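Local coordinates for DUF4627 domain-containing protein (Bacteroides thetaiotaomicron, PDB 3SEE) that is of unknown function but, with its galactose-binding-like beta-sandwich domain, probably binds a sugar, at residues D44-E52 with M63-T74; V109-N117 with A194-L204. All coordinates share one frame; numbering follows the deposited sequence.

In the fold
Both contacts pair antiparallel strands, one in each sheet of the sandwich. Interaction 1 is a local hairpin, strands 48-53 and 61-66, at the edge of the eight-stranded antiparallel sheet; interaction 2 joins strands 108-115 and 199-204, far apart in sequence, inside the six-stranded mixed sheet. Their centres lie about 20 Å apart. The hairpin is partly buried, with a sodium ion, waters and a lysine-glutamate pair on its outer side, whereas interaction 2 is mostly buried and built on packed tyrosine, alanine and leucine side chains, with a threonine-aspartate bond at one end and water-bridged tyrosine hydroxyls. They meet where Ile-65 CD1 packs 3.9 Å from Ile-203 O, so the hairpin's inner face reaches the other sheet.

Interaction 1: residues D44-E52 with M63-T74; sequences DGVTTIAWE and MKIDNSGAEKNT. With NA (sodium ion), chain B.
Thr-48 and Asp-66 form a hydrogen-bonded antiparallel pair, N of Thr-48 to O of Asp-66 at 3.0 Å and the reverse bond about equally straight; Ala-50 and Lys-64 repeat the pattern, with Lys-64 N reaching Ala-50 O at 175°. Just before the strand, Thr-47 OG1 lies 2.7 Å from Asn-67 OD1, with Asp-66 O a second possible acceptor for its proton. The hydroxyl stands opposite its own backbone N (chi1 180°), which sets it alongside the asparagine amide; the ND2 of that amide is held by the carbonyls of Gly-205 and Asn-207. A sodium ion is bound by Thr-47 O and, at 2.4 Å, by Thr-48 OG1, with two waters completing the ligands seen. Another water donates to Asp-66 O and accepts from Gly-69 N. Asp-66 OD1 accepts from Ser-68 N, making an Asx turn that overlaps the type I turn 67-70, and also from Ser-68 OG.

On the same face as Ala-50, the Lys-64 chain bends at chi3 across Glu-52; their salt bridge is long, OE1 to NZ 3.7 Å, and two waters link these atoms too, one only weakly to the lysine. The other face is apolar. Ile-49 CG1 lies beside Ile-65 CG2, and the curled selenomethionine Met-63 brings SE to the edge of the Trp-51 ring, 5.0 Å from the five-membered centroid, a Met-aromatic contact; Trp-51 NE1 bonds to Phe-17 O. Val-46 CG1 touches Ala-70 CB and Thr-74 CG2. The whole is a two-stranded beta hairpin at the sheet edge, with a sodium site where its first strand begins.

Interaction 2: residues V109-N117 with A194-L204; sequences VSVYIKQTN and AILKDCYVAIL
The side chains of Tyr-112 and Tyr-200 cross obliquely on one face of the strand pair, CE1 of the first 4.1 Å from CE2 of the second. Ala-202 CB sits over one face of the Tyr-112 ring in a CH-pi contact, 3.6 Å from the centroid and 17° off the normal, while Leu-204 CD1 approaches the same ring near CE2, its side chain roughly perpendicular. Both tyrosines place CG between backbone N and carbonyl carbon (chi1 62° and 55°), which lays each ring over the partner strand. Lys-114 runs beside Tyr-200, its CB over that ring's face. One water joins the two tyrosine hydroxyls; a second links Tyr-200 OH to Lys-114 NZ, which also pairs with Glu-118, and Tyr-112 OH bonds to Trp-76 O.

The antiparallel strands are hydrogen-bonded at Ser-110/Leu-204, Tyr-112/Ala-202 and Lys-114/Tyr-200. On the opposite face Ile-113 CG1 lies alongside Val-201 CG2. Past the strand, Thr-116 OG1 donates to Asp-198 OD1 (2.8 Å) from above the carboxylate plane, and Thr-116 N bonds to Asp-198 O; Arg-84 forms a salt bridge with OD2. Gln-115 CB lies against Ile-195 CG1 (3.8 Å) in the short, weakly bonded helix 194-197.

Strand 199-204 is flanked by strands 108-115 and 79-85, whose Phe-80 touches Ala-202 and Leu-204; the start of 108-115 bonds to strand 149-152 and Ile-113 to Phe-131, and Phe-98 of strand 93-102 packs on Val-111 and Ile-203.

Interaction 1: residues D44-E52 with M63-T74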
loop_
_atom_site.group_PDB
_atom_site.type_symbol
_atom_site.label_atom_id
_atom_site.label_comp_id
_atom_site.label_asym_id
_atom_site.label_seq_id
_atom_site.Cartn_x
_atom_site.Cartn_y
_atom_site.Cartn_z
ATOM N N ASP A 44 -4.684 -18.105 -9.704
ATOM C CA ASP A 44 -3.801 -19.117 -9.158
ATOM C C ASP A 44 -2.530 -19.186 -9.986
ATOM O O ASP A 44 -2.575 -19.323 -11.199
ATOM C CB ASP A 44 -4.524 -20.464 -9.151
ATOM C CG ASP A 44 -3.642 -21.580 -8.671
ATOM O OD1 ASP A 44 -2.933 -22.174 -9.529
ATOM O OD2 ASP A 44 -3.645 -21.851 -7.447
ATOM N N GLY A 45 -1.390 -19.117 -9.299
ATOM C CA GLY A 45 -0.081 -19.244 -9.908
ATOM C C GLY A 45 0.604 -17.957 -10.294
ATOM O O GLY A 45 1.792 -17.973 -10.620
ATOM N N VAL A 46 -0.094 -16.820 -10.242
ATOM C CA VAL A 46 0.487 -15.546 -10.671
ATOM C C VAL A 46 1.503 -14.992 -9.669
ATOM O O VAL A 46 2.615 -14.607 -10.058
ATOM C CB VAL A 46 -0.633 -14.523 -10.944
ATOM C CG1 VAL A 46 -0.069 -13.089 -11.125
ATOM C CG2 VAL A 46 -1.436 -14.922 -12.214
ATOM N N THR A 47 1.132 -14.940 -8.392
ATOM C CA THR A 47 2.022 -14.421 -7.368
ATOM C C THR A 47 1.857 -15.224 -6.087
ATOM O O THR A 47 0.835 -15.889 -5.868
ATOM C CB THR A 47 1.820 -12.882 -7.162
ATOM O OG1 THR A 47 2.710 -12.402 -6.137
ATOM C CG2 THR A 47 0.390 -12.547 -6.799
ATOM N N THR A 48 2.881 -15.178 -5.246
ATOM C CA THR A 48 2.804 -15.746 -3.906
ATOM C C THR A 48 3.301 -14.697 -2.937
ATOM O O THR A 48 4.395 -14.151 -3.119
ATOM C CB THR A 48 3.676 -16.998 -3.794
ATOM O OG1 THR A 48 3.161 -17.977 -4.711
ATOM C CG2 THR A 48 3.693 -17.580 -2.372
ATOM N N ILE A 49 2.489 -14.401 -1.926
ATOM C CA ILE A 49 2.852 -13.482 -0.863
ATOM C C ILE A 49 2.899 -14.305 0.416
ATOM O O ILE A 49 1.884 -14.908 0.778
ATOM C CB ILE A 49 1.826 -12.327 -0.751
ATOM C CG1 ILE A 49 1.786 -11.520 -2.047
ATOM C CG2 ILE A 49 2.166 -11.423 0.430
ATOM C CD1 ILE A 49 0.747 -10.411 -2.111
ATOM N N ALA A 50 4.040 -14.312 1.095
ATOM C CA ALA A 50 4.229 -15.180 2.234
ATOM C C ALA A 50 5.252 -14.619 3.199
ATOM O O ALA A 50 6.173 -13.885 2.811
ATOM C CB ALA A 50 4.662 -16.604 1.803
ATOM N N TRP A 51 5.110 -15.023 4.457
ATOM C CA TRP A 51 6.057 -14.714 5.521
ATOM C C TRP A 51 7.306 -15.559 5.382
ATOM O O TRP A 51 7.255 -16.699 4.919
ATOM C CB TRP A 51 5.389 -15.003 6.860
ATOM C CG TRP A 51 6.167 -14.691 8.071
ATOM C CD1 TRP A 51 6.248 -13.492 8.706
ATOM C CD2 TRP A 51 6.912 -15.615 8.870
ATOM N NE1 TRP A 51 7.035 -13.591 9.819
ATOM C CE2 TRP A 51 7.437 -14.893 9.954
ATOM C CE3 TRP A 51 7.188 -16.981 8.772
ATOM C CZ2 TRP A 51 8.201 -15.503 10.954
ATOM C CZ3 TRP A 51 7.961 -17.580 9.777
ATOM C CH2 TRP A 51 8.452 -16.842 10.834
ATOM N N GLU A 52 8.438 -15.008 5.777
ATOM C CA GLU A 52 9.708 -15.721 5.730
ATOM C C GLU A 52 10.640 -15.241 6.827
ATOM O O GLU A 52 10.559 -14.098 7.283
ATOM C CB GLU A 52 10.407 -15.480 4.397
ATOM C CG GLU A 52 10.786 -14.011 4.211
ATOM C CD GLU A 52 11.579 -13.720 2.962
ATOM O OE1 GLU A 52 12.045 -14.640 2.273
ATOM O OE2 GLU A 52 11.783 -12.522 2.696
HETATM N N MSE A 63 8.010 -10.124 4.760
HETATM C CA MSE A 63 7.034 -10.652 3.806
HETATM C C MSE A 63 7.664 -10.619 2.432
HETATM O O MSE A 63 8.309 -9.630 2.063
HETATM C CB MSE A 63 5.784 -9.802 3.767
HETATM C CG MSE A 63 5.076 -9.715 5.127
HETATM SE SE MSE A 63 4.454 -11.380 5.843
HETATM C CE MSE A 63 3.197 -11.883 4.479
ATOM N N LYS A 64 7.491 -11.682 1.653
ATOM C CA LYS A 64 7.996 -11.754 0.287
ATOM C C LYS A 64 6.825 -11.748 -0.689
ATOM O O LYS A 64 5.903 -12.562 -0.562
ATOM C CB LYS A 64 8.840 -13.015 0.090
ATOM C CG LYS A 64 9.424 -13.133 -1.309
ATOM C CD LYS A 64 10.112 -14.450 -1.543
ATOM C CE LYS A 64 11.492 -14.420 -0.922
ATOM N NZ LYS A 64 12.376 -15.550 -1.342
ATOM N N ILE A 65 6.885 -10.837 -1.648
ATOM C CA ILE A 65 5.917 -10.732 -2.737
ATOM C C ILE A 65 6.633 -11.238 -3.980
ATOM O O ILE A 65 7.489 -10.564 -4.552
ATOM C CB ILE A 65 5.416 -9.297 -2.967
ATOM C CG1 ILE A 65 4.810 -8.728 -1.675
ATOM C CG2 ILE A 65 4.409 -9.269 -4.137
ATOM C CD1 ILE A 65 4.387 -7.248 -1.779
ATOM N N ASP A 66 6.305 -12.449 -4.381
ATOM C CA ASP A 66 7.039 -13.168 -5.434
ATOM C C ASP A 66 6.192 -13.269 -6.685
ATOM O O ASP A 66 5.254 -14.074 -6.732
ATOM C CB ASP A 66 7.450 -14.552 -4.916
ATOM C CG ASP A 66 8.253 -15.364 -5.911
ATOM O OD1 ASP A 66 8.310 -15.020 -7.098
ATOM O OD2 ASP A 66 8.794 -16.402 -5.465
ATOM N N ASN A 67 6.494 -12.432 -7.681
ATOM C CA ASN A 67 5.780 -12.426 -8.963
ATOM C C ASN A 67 6.466 -13.245 -10.050
ATOM O O ASN A 67 6.255 -12.999 -11.224
ATOM C CB ASN A 67 5.601 -10.983 -9.461
ATOM C CG ASN A 67 4.712 -10.139 -8.594
ATOM O OD1 ASN A 67 4.093 -10.594 -7.658
ATOM N ND2 ASN A 67 4.675 -8.859 -8.917
ATOM N N SER A 68 7.244 -14.247 -9.641
ATOM C CA SER A 68 7.860 -15.161 -10.631
ATOM C C SER A 68 6.849 -15.806 -11.582
ATOM O O SER A 68 7.139 -16.019 -12.764
ATOM C CB SER A 68 8.628 -16.277 -9.914
ATOM O OG SER A 68 9.697 -15.684 -9.237
ATOM N N GLY A 69 5.667 -16.128 -11.096
ATOM C CA GLY A 69 4.641 -16.770 -11.919
ATOM C C GLY A 69 3.869 -15.860 -12.838
ATOM O O GLY A 69 3.025 -16.337 -13.606
ATOM N N ALA A 70 4.121 -14.543 -12.787
ATOM C CA ALA A 70 3.247 -13.602 -13.463
ATOM C C ALA A 70 3.545 -13.450 -14.976
ATOM O O ALA A 70 4.678 -13.361 -15.384
ATOM C CB ALA A 70 3.278 -12.248 -12.746
ATOM N N GLU A 71 2.501 -13.416 -15.790
ATOM C CA GLU A 71 2.644 -13.102 -17.220
ATOM C C GLU A 71 2.486 -11.603 -17.487
ATOM O O GLU A 71 2.866 -11.109 -18.548
ATOM C CB GLU A 71 1.615 -13.894 -18.052
ATOM C CG GLU A 71 1.884 -15.409 -18.105
ATOM C CD GLU A 71 0.732 -16.225 -18.712
ATOM O OE1 GLU A 71 -0.304 -15.631 -19.110
ATOM O OE2 GLU A 71 0.887 -17.464 -18.787
ATOM N N LYS A 72 1.952 -10.885 -16.501
ATOM C CA LYS A 72 1.568 -9.487 -16.615
ATOM C C LYS A 72 1.795 -8.853 -15.233
ATOM O O LYS A 72 1.765 -9.575 -14.229
ATOM C CB LYS A 72 0.076 -9.409 -16.966
ATOM C CG LYS A 72 -0.296 -10.020 -18.323
ATOM C CD LYS A 72 -1.612 -9.471 -18.810
ATOM N N ASN A 73 1.938 -7.537 -15.166
ATOM C CA ASN A 73 1.976 -6.896 -13.857
ATOM C C ASN A 73 0.705 -7.197 -13.083
ATOM O O ASN A 73 -0.375 -7.382 -13.663
ATOM C CB ASN A 73 2.123 -5.373 -14.007
ATOM C CG ASN A 73 3.447 -4.955 -14.613
ATOM O OD1 ASN A 73 4.403 -5.716 -14.712
ATOM N ND2 ASN A 73 3.497 -3.688 -15.030
ATOM N N THR A 74 0.815 -7.235 -11.763
ATOM C CA THR A 74 -0.348 -7.507 -10.942
ATOM C C THR A 74 -1.151 -6.242 -10.666
ATOM O O THR A 74 -0.631 -5.121 -10.690
ATOM C CB THR A 74 0.047 -8.257 -9.653
ATOM O OG1 THR A 74 0.935 -7.458 -8.858
ATOM C CG2 THR A 74 0.715 -9.590 -9.936
HETATM NA NA NA B . 1.043 -18.251 -5.760
HETATM O O HOH W 1 4.965 -16.425 -8.245
HETATM O O HOH W 2 11.031 -17.090 1.155
HETATM O O HOH W 3 14.199 -15.084 0.400
HETATM O O HOH W 4 2.528 -18.108 -7.702
HETATM O O HOH W 5 1.053 -20.583 -6.043
#

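Interaction 2: residues V109-N117 with A194-L204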
loop_
_atom_site.group_PDB
_atom_site.type_symbol
_atom_site.label_atom_id
_atom_site.label_comp_id
_atom_site.label_asym_id
_atom_site.label_seq_id
_atom_site.Cartn_x
_atom_site.Cartn_y
_atom_site.Cartn_z
ATOM N N VAL A 109 8.721 -0.808 -5.603
ATOM C CA VAL A 109 7.814 -1.136 -4.521
ATOM C C VAL A 109 6.901 0.066 -4.319
ATOM O O VAL A 109 7.285 1.200 -4.587
ATOM C CB VAL A 109 8.594 -1.501 -3.250
ATOM C CG1 VAL A 109 9.410 -0.337 -2.716
ATOM C CG2 VAL A 109 7.682 -2.121 -2.203
ATOM N N SER A 110 5.692 -0.199 -3.846
ATOM C CA SER A 110 4.616 0.760 -3.908
ATOM C C SER A 110 3.739 0.722 -2.680
ATOM O O SER A 110 3.687 -0.275 -1.965
ATOM C CB SER A 110 3.772 0.488 -5.143
ATOM O OG SER A 110 4.589 0.384 -6.315
ATOM N N VAL A 111 3.011 1.809 -2.491
ATOM C CA VAL A 111 2.158 2.043 -1.331
ATOM C C VAL A 111 0.888 2.773 -1.758
ATOM O O VAL A 111 0.967 3.678 -2.597
ATOM C CB VAL A 111 2.867 3.041 -0.380
ATOM C CG1 VAL A 111 1.964 3.433 0.795
ATOM C CG2 VAL A 111 4.183 2.465 0.081
ATOM N N TYR A 112 -0.241 2.499 -1.118
ATOM C CA TYR A 112 -1.370 3.415 -1.077
ATOM C C TYR A 112 -2.096 3.187 0.255
ATOM O O TYR A 112 -1.863 2.183 0.938
ATOM C CB TYR A 112 -2.303 3.288 -2.297
ATOM C CG TYR A 112 -2.987 1.954 -2.500
ATOM C CD1 TYR A 112 -4.096 1.596 -1.748
ATOM C CD2 TYR A 112 -2.506 1.042 -3.422
ATOM C CE1 TYR A 112 -4.727 0.382 -1.929
ATOM C CE2 TYR A 112 -3.127 -0.186 -3.603
ATOM C CZ TYR A 112 -4.246 -0.506 -2.856
ATOM O OH TYR A 112 -4.892 -1.719 -3.007
ATOM N N ILE A 113 -2.988 4.118 0.607
ATOM C CA ILE A 113 -3.753 4.027 1.849
ATOM C C ILE A 113 -5.195 4.372 1.487
ATOM O O ILE A 113 -5.495 5.490 1.064
ATOM C CB ILE A 113 -3.206 4.965 2.949
ATOM C CG1 ILE A 113 -1.684 4.817 3.120
ATOM C CG2 ILE A 113 -3.935 4.667 4.283
ATOM C CD1 ILE A 113 -1.073 5.735 4.208
ATOM N N LYS A 114 -6.079 3.383 1.615
ATOM C CA LYS A 114 -7.423 3.423 1.045
ATOM C C LYS A 114 -8.491 3.212 2.109
ATOM O O LYS A 114 -8.320 2.470 3.065
ATOM C CB LYS A 114 -7.571 2.358 -0.065
ATOM C CG LYS A 114 -8.827 2.498 -0.900
ATOM C CD LYS A 114 -8.842 1.498 -2.042
ATOM C CE LYS A 114 -10.023 1.676 -2.976
ATOM N NZ LYS A 114 -11.328 1.374 -2.312
ATOM N N GLN A 115 -9.643 3.824 1.876
ATOM C CA GLN A 115 -10.839 3.586 2.665
ATOM C C GLN A 115 -11.279 2.120 2.584
ATOM O O GLN A 115 -11.368 1.550 1.503
ATOM C CB GLN A 115 -11.936 4.496 2.153
ATOM C CG GLN A 115 -13.260 4.374 2.911
ATOM C CD GLN A 115 -14.224 5.505 2.600
ATOM O OE1 GLN A 115 -13.784 6.601 2.239
ATOM N NE2 GLN A 115 -15.528 5.272 2.787
ATOM N N THR A 116 -11.600 1.517 3.737
ATOM C CA THR A 116 -11.967 0.105 3.756
ATOM C C THR A 116 -13.343 -0.165 3.150
ATOM O O THR A 116 -13.471 -1.036 2.272
ATOM C CB THR A 116 -11.906 -0.454 5.172
ATOM O OG1 THR A 116 -10.622 -0.145 5.723
ATOM C CG2 THR A 116 -12.143 -1.958 5.200
ATOM N N ASN A 117 -14.343 0.569 3.645
ATOM C CA ASN A 117 -15.733 0.325 3.278
ATOM C C ASN A 117 -16.282 1.529 2.527
ATOM O O ASN A 117 -16.589 2.550 3.127
ATOM C CB ASN A 117 -16.565 -0.005 4.523
ATOM C CG ASN A 117 -16.311 -1.410 5.023
ATOM O OD1 ASN A 117 -16.186 -2.322 4.208
ATOM N ND2 ASN A 117 -16.246 -1.603 6.340
ATOM N N ALA A 194 -15.281 8.796 6.725
ATOM C CA ALA A 194 -15.157 7.383 7.025
ATOM C C ALA A 194 -13.718 6.886 6.930
ATOM O O ALA A 194 -13.294 6.048 7.721
ATOM C CB ALA A 194 -16.055 6.562 6.091
ATOM N N ILE A 195 -12.951 7.411 5.972
ATOM C CA ILE A 195 -11.600 6.922 5.753
ATOM C C ILE A 195 -10.722 7.094 6.994
ATOM O O ILE A 195 -9.833 6.299 7.249
ATOM C CB ILE A 195 -10.965 7.554 4.501
ATOM C CG1 ILE A 195 -9.659 6.854 4.127
ATOM C CG2 ILE A 195 -10.814 9.078 4.649
ATOM C CD1 ILE A 195 -9.031 7.329 2.800
ATOM N N LEU A 196 -10.951 8.162 7.773
ATOM C CA LEU A 196 -10.145 8.397 8.954
ATOM C C LEU A 196 -10.366 7.317 10.008
ATOM O O LEU A 196 -9.464 7.003 10.790
ATOM C CB LEU A 196 -10.461 9.768 9.553
ATOM C CG LEU A 196 -10.066 10.987 8.709
ATOM C CD1 LEU A 196 -10.724 12.236 9.295
ATOM C CD2 LEU A 196 -8.548 11.170 8.606
ATOM N N LYS A 197 -11.578 6.760 10.070
ATOM C CA LYS A 197 -11.932 5.762 11.074
ATOM C C LYS A 197 -11.673 4.331 10.643
ATOM O O LYS A 197 -11.632 3.430 11.493
ATOM C CB LYS A 197 -13.392 5.879 11.479
ATOM C CG LYS A 197 -13.752 7.229 12.004
ATOM C CD LYS A 197 -15.233 7.278 12.441
ATOM C CE LYS A 197 -15.766 8.687 12.733
ATOM N NZ LYS A 197 -16.499 9.403 11.602
ATOM N N ASP A 198 -11.511 4.079 9.341
ATOM C CA ASP A 198 -11.373 2.709 8.850
ATOM C C ASP A 198 -10.744 2.736 7.465
ATOM O O ASP A 198 -11.407 3.030 6.459
ATOM C CB ASP A 198 -12.744 2.020 8.828
ATOM C CG ASP A 198 -12.660 0.556 8.560
ATOM O OD1 ASP A 198 -11.546 0.015 8.355
ATOM O OD2 ASP A 198 -13.740 -0.088 8.556
ATOM N N CYS A 199 -9.445 2.474 7.441
ATOM C CA CYS A 199 -8.690 2.462 6.197
ATOM C C CYS A 199 -7.680 1.324 6.278
ATOM O O CYS A 199 -7.572 0.665 7.316
ATOM C CB CYS A 199 -7.985 3.811 5.978
ATOM S SG CYS A 199 -6.710 4.206 7.206
ATOM N N TYR A 200 -6.937 1.106 5.190
ATOM C CA TYR A 200 -5.839 0.169 5.238
ATOM C C TYR A 200 -4.665 0.672 4.441
ATOM O O TYR A 200 -4.835 1.316 3.387
ATOM C CB TYR A 200 -6.252 -1.234 4.762
ATOM C CG TYR A 200 -6.869 -1.314 3.397
ATOM C CD1 TYR A 200 -8.224 -1.079 3.231
ATOM C CD2 TYR A 200 -6.116 -1.637 2.283
ATOM C CE1 TYR A 200 -8.793 -1.183 1.968
ATOM C CE2 TYR A 200 -6.691 -1.735 1.037
ATOM C CZ TYR A 200 -8.043 -1.471 0.873
ATOM O OH TYR A 200 -8.683 -1.575 -0.334
ATOM N N VAL A 201 -3.486 0.371 4.962
ATOM C CA VAL A 201 -2.248 0.500 4.201
ATOM C C VAL A 201 -2.075 -0.723 3.301
ATOM O O VAL A 201 -2.261 -1.849 3.755
ATOM C CB VAL A 201 -1.059 0.616 5.165
ATOM C CG1 VAL A 201 0.278 0.591 4.408
ATOM C CG2 VAL A 201 -1.186 1.860 6.044
ATOM N N ALA A 202 -1.718 -0.497 2.044
ATOM C CA ALA A 202 -1.379 -1.534 1.070
ATOM C C ALA A 202 0.059 -1.311 0.623
ATOM O O ALA A 202 0.432 -0.206 0.225
ATOM C CB ALA A 202 -2.317 -1.435 -0.145
ATOM N N ILE A 203 0.869 -2.362 0.696
ATOM C CA ILE A 203 2.236 -2.363 0.204
ATOM C C ILE A 203 2.273 -3.402 -0.919
ATOM O O ILE A 203 1.802 -4.553 -0.746
ATOM C CB ILE A 203 3.263 -2.695 1.313
ATOM C CG1 ILE A 203 3.191 -1.619 2.409
ATOM C CG2 ILE A 203 4.670 -2.850 0.711
ATOM C CD1 ILE A 203 4.026 -1.925 3.669
ATOM N N LEU A 204 2.784 -3.012 -2.090
ATOM C CA LEU A 204 2.698 -3.792 -3.319
ATOM C C LEU A 204 4.000 -3.820 -4.039
ATOM O O LEU A 204 4.793 -2.879 -3.944
ATOM C CB LEU A 204 1.774 -3.124 -4.335
ATOM C CG LEU A 204 0.426 -2.707 -3.805
ATOM C CD1 LEU A 204 0.401 -1.250 -3.368
ATOM C CD2 LEU A 204 -0.652 -2.971 -4.854
HETATM O O HOH W 6 -7.603 -2.183 -2.700
HETATM O O HOH W 7 -11.301 -0.526 -0.325
HETATM O O HOH W 8 -14.144 8.885 3.630
HETATM O O HOH W 9 -16.287 0.567 8.878
HETATM O O HOH W 10 -14.085 2.652 5.592
#